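Local coordinates for protein molinate hydrolase (Gulosibacter molinativorax, PDB 4UB9) that hydrolyses the thiocarbamate pesticide molinate and binds zinc, as a member of the amidohydrolase family built on a TIM-barrel fold, at residues 422-427 and 431-436; 116-121 and 483-488; 185-190 and 344-349; 210-215 and 229-234. One frame throughout, in Å; residues are numbered along the deposited sequence.

Contact 1: residues 422-427 and 431-436; sequences GTANPA and RKFDEL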
loop_
_atom_site.group_PDB
_atom_site.type_symbol
_atom_site.label_atom_id
_atom_site.label_comp_id
_atom_site.label_asym_id
_atom_site.label_seq_id
_atom_site.Cartn_x
_atom_site.Cartn_y
_atom_site.Cartn_z
ATOM N N GLY A 422 18.446 20.398 -31.840
ATOM C CA GLY A 422 17.089 20.117 -32.218
ATOM C C GLY A 422 16.843 19.988 -33.694
ATOM O O GLY A 422 15.715 19.962 -34.109
ATOM N N THR A 423 17.890 19.989 -34.497
ATOM C CA THR A 423 17.726 19.822 -35.926
ATOM C C THR A 423 18.654 18.794 -36.523
ATOM O O THR A 423 18.291 17.666 -36.734
ATOM C CB THR A 423 17.915 21.147 -36.685
ATOM O OG1 THR A 423 18.975 21.892 -36.101
ATOM C CG2 THR A 423 16.670 21.952 -36.631
ATOM N N ALA A 424 19.860 19.235 -36.815
ATOM C CA ALA A 424 20.877 18.425 -37.422
ATOM C C ALA A 424 21.380 17.292 -36.556
ATOM O O ALA A 424 21.640 16.234 -37.042
ATOM C CB ALA A 424 22.024 19.293 -37.879
ATOM N N ASN A 425 21.545 17.545 -35.275
ATOM C CA ASN A 425 22.193 16.598 -34.397
ATOM C C ASN A 425 21.499 15.258 -34.180
ATOM O O ASN A 425 22.134 14.244 -34.254
ATOM C CB ASN A 425 22.552 17.278 -33.081
ATOM C CG ASN A 425 23.554 18.406 -33.249
ATOM O OD1 ASN A 425 23.927 19.034 -32.300
ATOM N ND2 ASN A 425 23.971 18.662 -34.455
ATOM N N PRO A 426 20.194 15.253 -33.967
ATOM C CA PRO A 426 19.468 13.999 -33.895
ATOM C C PRO A 426 19.560 13.255 -35.206
ATOM O O PRO A 426 19.748 12.059 -35.217
ATOM C CB PRO A 426 18.024 14.422 -33.670
ATOM C CG PRO A 426 18.068 15.843 -33.297
ATOM C CD PRO A 426 19.341 16.429 -33.742
ATOM N N ALA A 427 19.405 13.976 -36.294
ATOM C CA ALA A 427 19.420 13.361 -37.597
ATOM C C ALA A 427 20.729 12.613 -37.815
ATOM O O ALA A 427 20.747 11.534 -38.406
ATOM C CB ALA A 427 19.238 14.408 -38.679
ATOM N N ARG A 431 21.478 8.586 -38.060
ATOM C CA ARG A 431 21.973 8.277 -39.444
ATOM C C ARG A 431 20.907 8.583 -40.495
ATOM O O ARG A 431 20.654 7.806 -41.389
ATOM C CB ARG A 431 22.535 6.842 -39.514
ATOM C CG ARG A 431 23.638 6.642 -38.455
ATOM C CD ARG A 431 24.646 5.536 -38.726
ATOM N NE ARG A 431 23.992 4.229 -38.842
ATOM C CZ ARG A 431 24.076 3.201 -37.980
ATOM N NH1 ARG A 431 24.823 3.255 -36.872
ATOM N NH2 ARG A 431 23.380 2.098 -38.242
ATOM N N LYS A 432 20.258 9.730 -40.312
ATOM C CA LYS A 432 19.237 10.213 -41.223
ATOM C C LYS A 432 19.610 11.564 -41.785
ATOM O O LYS A 432 18.804 12.181 -42.470
ATOM C CB LYS A 432 17.904 10.392 -40.534
ATOM C CG LYS A 432 17.293 9.125 -39.964
ATOM C CD LYS A 432 16.765 8.255 -41.063
ATOM C CE LYS A 432 16.179 7.024 -40.443
ATOM N NZ LYS A 432 15.633 6.183 -41.528
ATOM N N PHE A 433 20.830 11.997 -41.556
ATOM C CA PHE A 433 21.250 13.346 -41.978
ATOM C C PHE A 433 21.361 13.516 -43.496
ATOM O O PHE A 433 21.307 14.618 -44.003
ATOM C CB PHE A 433 22.559 13.756 -41.316
ATOM C CG PHE A 433 22.845 15.231 -41.408
ATOM C CD1 PHE A 433 21.938 16.166 -40.933
ATOM C CD2 PHE A 433 24.040 15.693 -42.006
ATOM C CE1 PHE A 433 22.209 17.530 -41.033
ATOM C CE2 PHE A 433 24.327 17.052 -42.084
ATOM C CZ PHE A 433 23.402 17.975 -41.629
ATOM N N ASP A 434 21.499 12.413 -44.204
ATOM C CA ASP A 434 21.427 12.413 -45.672
ATOM C C ASP A 434 20.037 12.849 -46.165
ATOM O O ASP A 434 19.918 13.363 -47.246
ATOM C CB ASP A 434 21.824 11.046 -46.266
ATOM C CG ASP A 434 20.979 9.879 -45.712
ATOM O OD1 ASP A 434 20.515 9.927 -44.537
ATOM O OD2 ASP A 434 20.786 8.893 -46.449
ATOM N N GLU A 435 19.007 12.717 -45.347
ATOM C CA GLU A 435 17.637 13.038 -45.747
ATOM C C GLU A 435 16.936 14.173 -45.044
ATOM O O GLU A 435 16.005 14.773 -45.595
ATOM C CB GLU A 435 16.774 11.837 -45.547
ATOM C CG GLU A 435 17.163 10.743 -46.484
ATOM C CD GLU A 435 15.950 10.038 -47.009
ATOM O OE1 GLU A 435 15.967 9.646 -48.195
ATOM O OE2 GLU A 435 14.990 9.875 -46.233
ATOM N N LEU A 436 17.340 14.466 -43.825
ATOM C CA LEU A 436 16.666 15.500 -43.061
ATOM C C LEU A 436 17.560 16.108 -42.007
ATOM O O LEU A 436 18.687 15.674 -41.815
ATOM C CB LEU A 436 15.376 14.950 -42.430
ATOM C CG LEU A 436 15.555 13.769 -41.445
ATOM C CD1 LEU A 436 15.606 14.268 -40.014
ATOM C CD2 LEU A 436 14.463 12.754 -41.617
#

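Contact 2: residues 116-121 and 483-488; sequences ARFEGN and PLVTAY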
loop_
_atom_site.group_PDB
_atom_site.type_symbol
_atom_site.label_atom_id
_atom_site.label_comp_id
_atom_site.label_asym_id
_atom_site.label_seq_id
_atom_site.Cartn_x
_atom_site.Cartn_y
_atom_site.Cartn_z
ATOM N N ALA A 116 -7.183 1.934 -21.061
ATOM C CA ALA A 116 -8.500 1.336 -21.194
ATOM C C ALA A 116 -9.366 2.215 -22.074
ATOM O O ALA A 116 -10.142 1.743 -22.912
ATOM C CB ALA A 116 -9.142 1.132 -19.847
ATOM N N ARG A 117 -9.220 3.508 -21.895
ATOM C CA ARG A 117 -10.081 4.413 -22.629
ATOM C C ARG A 117 -9.835 4.310 -24.107
ATOM O O ARG A 117 -10.740 4.448 -24.897
ATOM C CB ARG A 117 -9.879 5.857 -22.154
ATOM C CG ARG A 117 -10.940 6.846 -22.658
ATOM C CD ARG A 117 -10.592 8.277 -22.243
ATOM N NE ARG A 117 -10.562 8.490 -20.810
ATOM C CZ ARG A 117 -11.645 8.684 -20.061
ATOM N NH1 ARG A 117 -12.848 8.689 -20.603
ATOM N NH2 ARG A 117 -11.523 8.853 -18.737
ATOM N N PHE A 118 -8.579 4.119 -24.498
ATOM C CA PHE A 118 -8.248 4.158 -25.934
ATOM C C PHE A 118 -7.976 2.830 -26.599
ATOM O O PHE A 118 -7.622 2.811 -27.762
ATOM C CB PHE A 118 -7.119 5.143 -26.170
ATOM C CG PHE A 118 -7.487 6.521 -25.726
ATOM C CD1 PHE A 118 -8.518 7.194 -26.359
ATOM C CD2 PHE A 118 -6.913 7.087 -24.616
ATOM C CE1 PHE A 118 -8.931 8.444 -25.928
ATOM C CE2 PHE A 118 -7.319 8.343 -24.166
ATOM C CZ PHE A 118 -8.334 9.017 -24.833
ATOM N N GLU A 119 -8.196 1.722 -25.886
ATOM C CA GLU A 119 -8.006 0.386 -26.462
ATOM C C GLU A 119 -8.872 0.272 -27.712
ATOM O O GLU A 119 -10.017 0.634 -27.675
ATOM C CB GLU A 119 -8.361 -0.763 -25.504
ATOM C CG GLU A 119 -7.858 -2.114 -26.033
ATOM C CD GLU A 119 -7.796 -3.243 -25.015
ATOM O OE1 GLU A 119 -8.557 -3.211 -24.027
ATOM O OE2 GLU A 119 -6.979 -4.179 -25.202
ATOM N N GLY A 120 -8.296 -0.219 -28.805
ATOM C CA GLY A 120 -8.974 -0.252 -30.095
ATOM C C GLY A 120 -8.473 0.852 -31.030
ATOM O O GLY A 120 -8.645 0.748 -32.241
ATOM N N ASN A 121 -7.889 1.904 -30.462
ATOM C CA ASN A 121 -7.477 3.073 -31.222
ATOM C C ASN A 121 -6.072 3.560 -30.983
ATOM O O ASN A 121 -5.760 4.738 -31.192
ATOM C CB ASN A 121 -8.406 4.245 -30.903
ATOM C CG ASN A 121 -9.764 4.104 -31.524
ATOM O OD1 ASN A 121 -10.761 4.055 -30.811
ATOM N ND2 ASN A 121 -9.809 3.932 -32.825
ATOM N N PRO A 483 -9.410 15.326 -32.544
ATOM C CA PRO A 483 -9.048 15.135 -31.167
ATOM C C PRO A 483 -9.589 13.836 -30.621
ATOM O O PRO A 483 -10.759 13.511 -30.813
ATOM C CB PRO A 483 -9.674 16.350 -30.460
ATOM C CG PRO A 483 -9.687 17.424 -31.525
ATOM C CD PRO A 483 -9.969 16.667 -32.798
ATOM N N LEU A 484 -8.706 13.112 -29.949
ATOM C CA LEU A 484 -9.037 11.818 -29.387
ATOM C C LEU A 484 -8.690 11.868 -27.909
ATOM O O LEU A 484 -9.584 12.026 -27.069
ATOM C CB LEU A 484 -8.304 10.713 -30.137
ATOM C CG LEU A 484 -8.621 9.286 -29.724
ATOM C CD1 LEU A 484 -10.116 8.984 -29.772
ATOM C CD2 LEU A 484 -7.868 8.329 -30.628
ATOM N N VAL A 485 -7.402 11.795 -27.563
ATOM C CA VAL A 485 -7.060 11.978 -26.142
ATOM C C VAL A 485 -7.254 13.419 -25.718
ATOM O O VAL A 485 -7.655 13.679 -24.587
ATOM C CB VAL A 485 -5.718 11.337 -25.650
ATOM C CG1 VAL A 485 -4.979 10.602 -26.720
ATOM C CG2 VAL A 485 -4.854 12.293 -24.882
ATOM N N THR A 486 -7.021 14.348 -26.640
ATOM C CA THR A 486 -7.203 15.781 -26.321
ATOM C C THR A 486 -8.644 16.256 -26.355
ATOM O O THR A 486 -8.918 17.359 -25.947
ATOM C CB THR A 486 -6.373 16.718 -27.218
ATOM O OG1 THR A 486 -6.694 16.472 -28.592
ATOM C CG2 THR A 486 -4.928 16.499 -26.940
ATOM N N ALA A 487 -9.550 15.433 -26.858
ATOM C CA ALA A 487 -10.992 15.759 -26.759
ATOM C C ALA A 487 -11.380 16.015 -25.323
ATOM O O ALA A 487 -11.215 15.173 -24.457
ATOM C CB ALA A 487 -11.860 14.657 -27.356
ATOM N N TYR A 488 -11.913 17.197 -25.082
ATOM C CA TYR A 488 -12.198 17.639 -23.734
ATOM C C TYR A 488 -13.163 18.811 -23.749
ATOM O O TYR A 488 -13.052 19.683 -24.586
ATOM C CB TYR A 488 -10.907 18.072 -23.055
ATOM C CG TYR A 488 -10.817 17.751 -21.581
ATOM C CD1 TYR A 488 -10.885 16.420 -21.137
ATOM C CD2 TYR A 488 -10.642 18.749 -20.634
ATOM C CE1 TYR A 488 -10.803 16.106 -19.794
ATOM C CE2 TYR A 488 -10.559 18.442 -19.290
ATOM C CZ TYR A 488 -10.635 17.114 -18.876
ATOM O OH TYR A 488 -10.510 16.771 -17.548
#

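Contact 3: residues 185-190 and 344-349; sequences FMRPSM and HPFADF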
loop_
_atom_site.group_PDB
_atom_site.type_symbol
_atom_site.label_atom_id
_atom_site.label_comp_id
_atom_site.label_asym_id
_atom_site.label_seq_id
_atom_site.Cartn_x
_atom_site.Cartn_y
_atom_site.Cartn_z
ATOM N N PHE A 185 7.342 0.466 -13.702
ATOM C CA PHE A 185 6.499 1.652 -13.670
ATOM C C PHE A 185 5.746 1.781 -12.366
ATOM O O PHE A 185 4.890 2.592 -12.245
ATOM C CB PHE A 185 5.506 1.623 -14.817
ATOM C CG PHE A 185 6.141 1.780 -16.167
ATOM C CD1 PHE A 185 6.826 0.730 -16.746
ATOM C CD2 PHE A 185 6.028 2.979 -16.863
ATOM C CE1 PHE A 185 7.361 0.859 -18.011
ATOM C CE2 PHE A 185 6.578 3.127 -18.110
ATOM C CZ PHE A 185 7.271 2.070 -18.689
ATOM N N MET A 186 6.131 1.033 -11.367
ATOM C CA MET A 186 5.548 1.204 -10.064
ATOM C C MET A 186 6.218 2.288 -9.230
ATOM O O MET A 186 7.349 2.695 -9.491
ATOM C CB MET A 186 5.650 -0.095 -9.283
ATOM C CG MET A 186 4.599 -1.113 -9.656
ATOM S SD MET A 186 4.911 -2.757 -8.926
ATOM C CE MET A 186 5.597 -2.442 -7.326
ATOM N N ARG A 187 5.499 2.720 -8.201
ATOM C CA ARG A 187 6.080 3.449 -7.055
ATOM C C ARG A 187 5.628 2.753 -5.810
ATOM O O ARG A 187 4.648 2.038 -5.833
ATOM C CB ARG A 187 5.632 4.925 -7.017
ATOM C CG ARG A 187 5.870 5.634 -8.338
ATOM C CD ARG A 187 5.777 7.130 -8.166
ATOM N NE ARG A 187 5.715 7.772 -9.462
ATOM C CZ ARG A 187 5.378 9.037 -9.670
ATOM N NH1 ARG A 187 5.138 9.842 -8.652
ATOM N NH2 ARG A 187 5.288 9.497 -10.914
ATOM N N PRO A 188 6.300 2.995 -4.691
ATOM C CA PRO A 188 5.909 2.324 -3.470
ATOM C C PRO A 188 4.412 2.412 -3.169
ATOM O O PRO A 188 3.808 1.417 -2.789
ATOM C CB PRO A 188 6.718 3.065 -2.382
ATOM C CG PRO A 188 7.935 3.569 -3.111
ATOM C CD PRO A 188 7.379 3.982 -4.454
ATOM N N SER A 189 3.827 3.584 -3.338
ATOM C CA SER A 189 2.410 3.727 -3.070
ATOM C C SER A 189 1.526 3.658 -4.352
ATOM O O SER A 189 0.302 3.772 -4.258
ATOM C CB SER A 189 2.146 5.053 -2.392
ATOM O OG SER A 189 2.329 6.059 -3.376
ATOM N N MET A 190 2.131 3.453 -5.514
ATOM C CA MET A 190 1.388 3.313 -6.749
ATOM C C MET A 190 1.636 1.969 -7.407
ATOM O O MET A 190 2.665 1.746 -8.041
ATOM C CB MET A 190 1.791 4.361 -7.744
ATOM C CG MET A 190 1.511 5.763 -7.289
ATOM S SD MET A 190 1.832 6.903 -8.657
ATOM C CE MET A 190 1.773 8.390 -7.635
ATOM N N HIS A 344 9.149 16.962 -4.978
ATOM C CA HIS A 344 8.661 16.063 -5.980
ATOM C C HIS A 344 9.567 14.824 -6.135
ATOM O O HIS A 344 10.801 14.922 -6.111
ATOM C CB HIS A 344 8.594 16.797 -7.304
ATOM C CG HIS A 344 7.735 16.133 -8.317
ATOM N ND1 HIS A 344 8.187 15.100 -9.105
ATOM C CD2 HIS A 344 6.439 16.321 -8.641
ATOM C CE1 HIS A 344 7.207 14.682 -9.881
ATOM N NE2 HIS A 344 6.135 15.412 -9.622
ATOM N N PRO A 345 8.966 13.640 -6.302
ATOM C CA PRO A 345 9.789 12.427 -6.418
ATOM C C PRO A 345 10.747 12.390 -7.630
ATOM O O PRO A 345 11.761 11.717 -7.580
ATOM C CB PRO A 345 8.750 11.285 -6.484
ATOM C CG PRO A 345 7.466 11.936 -6.810
ATOM C CD PRO A 345 7.533 13.338 -6.279
ATOM N N PHE A 346 10.414 13.107 -8.687
ATOM C CA PHE A 346 11.273 13.224 -9.856
ATOM C C PHE A 346 12.179 14.449 -9.874
ATOM O O PHE A 346 12.732 14.814 -10.898
ATOM C CB PHE A 346 10.430 13.225 -11.112
ATOM C CG PHE A 346 9.887 11.884 -11.493
ATOM C CD1 PHE A 346 9.935 10.790 -10.619
ATOM C CD2 PHE A 346 9.264 11.728 -12.727
ATOM C CE1 PHE A 346 9.396 9.555 -10.979
ATOM C CE2 PHE A 346 8.716 10.509 -13.091
ATOM C CZ PHE A 346 8.785 9.418 -12.215
ATOM N N ALA A 347 12.383 15.061 -8.726
ATOM C CA ALA A 347 13.288 16.208 -8.638
ATOM C C ALA A 347 14.727 15.839 -8.972
ATOM O O ALA A 347 15.469 16.638 -9.547
ATOM C CB ALA A 347 13.247 16.791 -7.244
ATOM N N ASP A 348 15.081 14.609 -8.626
ATOM C CA ASP A 348 16.376 14.004 -8.948
ATOM C C ASP A 348 16.622 13.652 -10.415
ATOM O O ASP A 348 17.740 13.301 -10.779
ATOM C CB ASP A 348 16.554 12.710 -8.162
ATOM C CG ASP A 348 17.149 12.938 -6.804
ATOM O OD1 ASP A 348 17.488 14.098 -6.486
ATOM O OD2 ASP A 348 17.265 11.941 -6.052
ATOM N N PHE A 349 15.573 13.689 -11.213
ATOM C CA PHE A 349 15.634 13.299 -12.618
ATOM C C PHE A 349 16.619 14.212 -13.337
ATOM O O PHE A 349 17.581 13.735 -13.929
ATOM C CB PHE A 349 14.231 13.389 -13.183
ATOM C CG PHE A 349 14.003 12.699 -14.491
ATOM C CD1 PHE A 349 14.627 13.134 -15.662
ATOM C CD2 PHE A 349 13.028 11.691 -14.589
ATOM C CE1 PHE A 349 14.345 12.530 -16.896
ATOM C CE2 PHE A 349 12.744 11.073 -15.812
ATOM C CZ PHE A 349 13.405 11.487 -16.971
#

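Contact 4: residues 210-215 and 229-234; sequences VGMGRH and REYLER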
loop_
_atom_site.group_PDB
_atom_site.type_symbol
_atom_site.label_atom_id
_atom_site.label_comp_id
_atom_site.label_asym_id
_atom_site.label_seq_id
_atom_site.Cartn_x
_atom_site.Cartn_y
_atom_site.Cartn_z
ATOM N N VAL A 210 6.532 -7.220 -26.122
ATOM C CA VAL A 210 6.663 -8.144 -27.268
ATOM C C VAL A 210 7.790 -9.148 -27.056
ATOM O O VAL A 210 8.679 -9.294 -27.880
ATOM C CB VAL A 210 6.817 -7.431 -28.625
ATOM C CG1 VAL A 210 5.515 -6.738 -28.969
ATOM C CG2 VAL A 210 7.907 -6.396 -28.584
ATOM N N GLY A 211 7.701 -9.865 -25.941
ATOM C CA GLY A 211 8.655 -10.918 -25.610
ATOM C C GLY A 211 10.022 -10.427 -25.169
ATOM O O GLY A 211 10.906 -11.233 -24.926
ATOM N N MET A 212 10.221 -9.124 -25.090
ATOM C CA MET A 212 11.584 -8.583 -24.818
ATOM C C MET A 212 11.670 -7.908 -23.454
ATOM O O MET A 212 12.452 -6.981 -23.236
ATOM C CB MET A 212 12.020 -7.632 -25.925
ATOM C CG MET A 212 11.905 -8.234 -27.332
ATOM S SD MET A 212 12.895 -9.747 -27.579
ATOM C CE MET A 212 14.534 -9.060 -27.673
ATOM N N GLY A 213 10.884 -8.438 -22.541
ATOM C CA GLY A 213 10.801 -7.941 -21.176
ATOM C C GLY A 213 11.838 -8.472 -20.185
ATOM O O GLY A 213 12.917 -8.924 -20.587
ATOM N N ARG A 214 11.512 -8.373 -18.894
ATOM C CA ARG A 214 12.479 -8.655 -17.822
ATOM C C ARG A 214 13.028 -10.084 -17.902
ATOM O O ARG A 214 14.135 -10.357 -17.456
ATOM C CB ARG A 214 11.885 -8.366 -16.431
ATOM C CG ARG A 214 11.565 -6.885 -16.132
ATOM C CD ARG A 214 12.791 -5.976 -16.131
ATOM N NE ARG A 214 13.770 -6.532 -15.203
ATOM C CZ ARG A 214 14.893 -7.159 -15.536
ATOM N NH1 ARG A 214 15.329 -7.206 -16.777
ATOM N NH2 ARG A 214 15.643 -7.662 -14.559
ATOM N N HIS A 215 12.264 -10.987 -18.498
ATOM C CA HIS A 215 12.668 -12.403 -18.555
ATOM C C HIS A 215 13.969 -12.634 -19.332
ATOM O O HIS A 215 14.678 -13.608 -19.098
ATOM C CB HIS A 215 11.557 -13.304 -19.088
ATOM C CG HIS A 215 11.427 -13.277 -20.571
ATOM N ND1 HIS A 215 11.991 -14.238 -21.384
ATOM C CD2 HIS A 215 10.799 -12.408 -21.395
ATOM C CE1 HIS A 215 11.729 -13.956 -22.644
ATOM N NE2 HIS A 215 11.014 -12.849 -22.676
ATOM N N ARG A 229 17.561 -11.121 -32.416
ATOM C CA ARG A 229 17.595 -11.125 -33.863
ATOM C C ARG A 229 16.210 -11.108 -34.478
ATOM O O ARG A 229 15.918 -10.342 -35.387
ATOM C CB ARG A 229 18.340 -12.331 -34.386
ATOM C CG ARG A 229 18.433 -12.277 -35.885
ATOM C CD ARG A 229 19.549 -13.188 -36.334
ATOM N NE ARG A 229 19.769 -13.054 -37.756
ATOM C CZ ARG A 229 20.660 -13.752 -38.448
ATOM N NH1 ARG A 229 21.454 -14.636 -37.844
ATOM N NH2 ARG A 229 20.767 -13.548 -39.760
ATOM N N GLU A 230 15.360 -11.965 -33.974
ATOM C CA GLU A 230 13.977 -12.019 -34.432
ATOM C C GLU A 230 13.218 -10.687 -34.218
ATOM O O GLU A 230 12.433 -10.239 -35.082
ATOM C CB GLU A 230 13.271 -13.157 -33.697
ATOM C CG GLU A 230 11.752 -13.128 -33.777
ATOM C CD GLU A 230 11.089 -14.198 -32.915
ATOM O OE1 GLU A 230 11.483 -14.421 -31.734
ATOM O OE2 GLU A 230 10.144 -14.826 -33.430
ATOM N N TYR A 231 13.448 -10.101 -33.043
ATOM C CA TYR A 231 12.858 -8.812 -32.704
ATOM C C TYR A 231 13.253 -7.767 -33.743
ATOM O O TYR A 231 12.420 -7.115 -34.308
ATOM C CB TYR A 231 13.296 -8.347 -31.312
ATOM C CG TYR A 231 12.768 -6.969 -31.011
ATOM C CD1 TYR A 231 11.418 -6.779 -30.669
ATOM C CD2 TYR A 231 13.575 -5.849 -31.133
ATOM C CE1 TYR A 231 10.933 -5.525 -30.404
ATOM C CE2 TYR A 231 13.103 -4.586 -30.867
ATOM C CZ TYR A 231 11.780 -4.425 -30.522
ATOM O OH TYR A 231 11.266 -3.171 -30.268
ATOM N N LEU A 232 14.548 -7.680 -34.021
ATOM C CA LEU A 232 15.058 -6.730 -34.980
ATOM C C LEU A 232 14.456 -6.968 -36.359
ATOM O O LEU A 232 14.212 -6.032 -37.098
ATOM C CB LEU A 232 16.583 -6.758 -35.041
ATOM C CG LEU A 232 17.242 -6.266 -33.747
ATOM C CD1 LEU A 232 18.722 -6.576 -33.729
ATOM C CD2 LEU A 232 17.062 -4.776 -33.546
ATOM N N GLU A 233 14.226 -8.221 -36.709
ATOM C CA GLU A 233 13.620 -8.549 -38.000
ATOM C C GLU A 233 12.152 -8.183 -38.085
ATOM O O GLU A 233 11.565 -8.275 -39.142
ATOM C CB GLU A 233 13.827 -10.008 -38.343
ATOM C CG GLU A 233 15.178 -10.162 -39.039
ATOM C CD GLU A 233 15.772 -11.550 -38.923
ATOM O OE1 GLU A 233 15.010 -12.511 -38.644
ATOM O OE2 GLU A 233 17.001 -11.680 -39.135
ATOM N N ARG A 234 11.552 -7.719 -36.997
ATOM C CA ARG A 234 10.167 -7.243 -37.076
ATOM C C ARG A 234 10.013 -5.878 -37.709
ATOM O O ARG A 234 8.921 -5.496 -38.067
ATOM C CB ARG A 234 9.505 -7.151 -35.713
ATOM C CG ARG A 234 9.246 -8.482 -35.085
ATOM C CD ARG A 234 9.093 -8.281 -33.590
ATOM N NE ARG A 234 8.731 -9.517 -32.940
ATOM C CZ ARG A 234 7.488 -9.975 -32.896
ATOM N NH1 ARG A 234 7.250 -11.138 -32.320
ATOM N NH2 ARG A 234 6.489 -9.269 -33.421
HETATM O O HOH W 1 9.842 -10.012 -30.702
#

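Contact 1: residues 422-427 and 431-436
Ala427 is the hub of this helix end: its CB faces the loop 431-436 and its carbonyl takes a bond from it. Lys432 N donates to Ala427 O at 2.7 Å, nearly straight at 166°. This is the long bond of a Schellman motif, in which Arg431, with its positive phi, turns the chain out of helix 424-429. The methyl of Ala427 then lies 3.4 Å from Leu436 O, and Leu436 CD1 closes on the same carbon at 3.9 Å.

Phe433 packs along the helix flank. With CG anti to its backbone N (chi1 -164°), the ring swings back over the first turn, where CD1 is 3.9 Å from Ala427 CB, which meets the ring at its edge. CE1 reaches farther along, to 3.6 Å from Ala424 CB, which approaches obliquely. Two small methyls, one turn apart, thus leave room for one aromatic side chain.

Lys443 and Lys428 add cation-pi contacts to the same ring, and Arg431 turns outward to a salt bridge with Asp298. Leu436 rests on Val94 of strand 88-95 and Thr140 of strand 138-143, while Pro426 packs on Val94 and on Val369 of strand 368-370, seating the capped helix against the strands.

Contact 2: residues 116-121 and 483-488
Phe118 and the pair Leu484–Val485 make an almost wholly apolar contact. The far end of the ring does the touching: Phe118 CZ is 3.5 Å from Val485 CA and 3.6 Å from Val485 CB. Val485 crosses the phenyl at about a right angle, its CG1 4.1 Å above one face and offset toward the rim, while CG of the adjacent Arg117 sits over the opposite face. Leu484 instead slides past the phenyl in the opposite direction, its CG 3.9 Å from Phe118 CE1. CG anti to the backbone N (chi1 -176°) carries the leucine branch there and lets its CD2 reach to 4.1 Å from Asn121 CB. Replacing Phe118 with an alanine would probably open a gap beside Val485 and take from Leu484 CG its aromatic neighbour.

Polar bonds run within or around the two segments. Asn121 N donates to Phe118 O at 2.9 Å, closing a type II turn that brings Asn121 back beside Leu484. Outside, the Glu128 carboxylate receives Leu484 N and Val485 N and is hydrogen-bonded to the Thr486 hydroxyl, and Arg117 and Glu119 exchange salt bridges with Glu119 and Arg117 of a second subunit. The chemistry implies a division of labour: apolar fit joins the C-terminal tail to the end of helix 111-118, Glu128 fixes the tail's backbone, and charged neighbours of Phe118 serve the subunit interface.

Contact 3: residues 185-190 and 344-349
Arg187 reaches across to Phe346 and Pro345 with the two amino groups of its guanidinium. The packed side is that of the buried Phe346, whose CZ is 3.7 Å from Arg187 NH2. The guanidinium and phenyl planes are 40° apart, so the groups do not stack flat. Phe346 CE1 lies over one guanidinium face, offset toward its rim, and Met190 SD, 4.0 Å above the plane, over the other, sandwiching the cation. An arm extended from CG to NE (chi2 -165°, chi3 -168°) spans the gap between backbones that come no nearer than 9.7 Å, between Arg187 CA and Pro345 CA. Its NE is held by the carbonyl of Met107, whose side chain also meets Phe346.

Pro345 forms the exposed side and meets the arginine through one atom, CG, 3.6 Å from Arg187 NH1. Ala347 N closes a type I turn on His344 O at 3.1 Å, and within it Phe346 N donates to His344 ND1 at 3.0 Å.

The loop after strand 174-175 thus meets the turn between helices 333-341 and 347-350. The side chain of Phe346 lies about 10 Å from the zinc ion, consistent with loops of a TIM-barrel amidohydrolase gathered round the metal-bearing mouth.

Contact 4: residues 210-215 and 229-234
Tyr231 receives Val210 and Met212 on neighbouring parts of its ring. Val210 CG2 comes in at the edge, near the ring plane, 3.6 Å from Tyr231 CE1, the two side chains crossing at about a right angle. Met212 approaches obliquely, with CG 3.7 Å from Tyr231 CD1. Bends at chi2 (-59°) and chi3 (-74°) fold the methionine back, so that its CE lies 3.9 Å from Tyr231 CB and its SD 5.2 Å from the ring centroid, 46° off the normal, a Met-aromatic contact. An alanine in place of Met212 has neither sulfur nor terminal methyl, and would probably leave a gap beside Tyr231 CB and the ring without its Met-aromatic partner.

A water in the ring plane, at the tyrosine edge, donates to Val210 O at 3.1 Å; its link to Arg234 NE is weak and doubtful. Farther out, the loop is braced by His215 NE2, which donates to Gly211 O at 2.8 Å from above the carbonyl plane. The tyrosine hydroxyl is bonded to Ala171 O and Thr173 N, which fixes the far end of the ring, and a backbone bond ties Met212 to Gly176.

The loop leaving helix 198-209 is thereby laid against the last turn of helix 221-232. Met212 and Tyr231 both touch Ile175 of strand 174-175, while Leu232 packs on helix 262-275.

Along the chain, contact 2 closes the longest loop: it joins residues 116-121 to the tail at 483-488, and the other three lie within that loop. Contact 4 is nested inside contact 3, and both close before contact 1 opens. None touches another. Contacts 3 and 4 come nearest, about 9 Å between closest atoms; helix 198-209 separates their loops, 185-190 before it and 210-215 after it. Contact 1 lies on the opposite side of the chain's centre from contacts 2 and 3, its centre about 32 and 33 Å from theirs. Contacts 2 and 3 both reach a second subunit. The four fasten separate loops and helix ends of what is probably a TIM-barrel-type fold, contact 2 adding the C-terminal tail and contact 3 lying near the zinc.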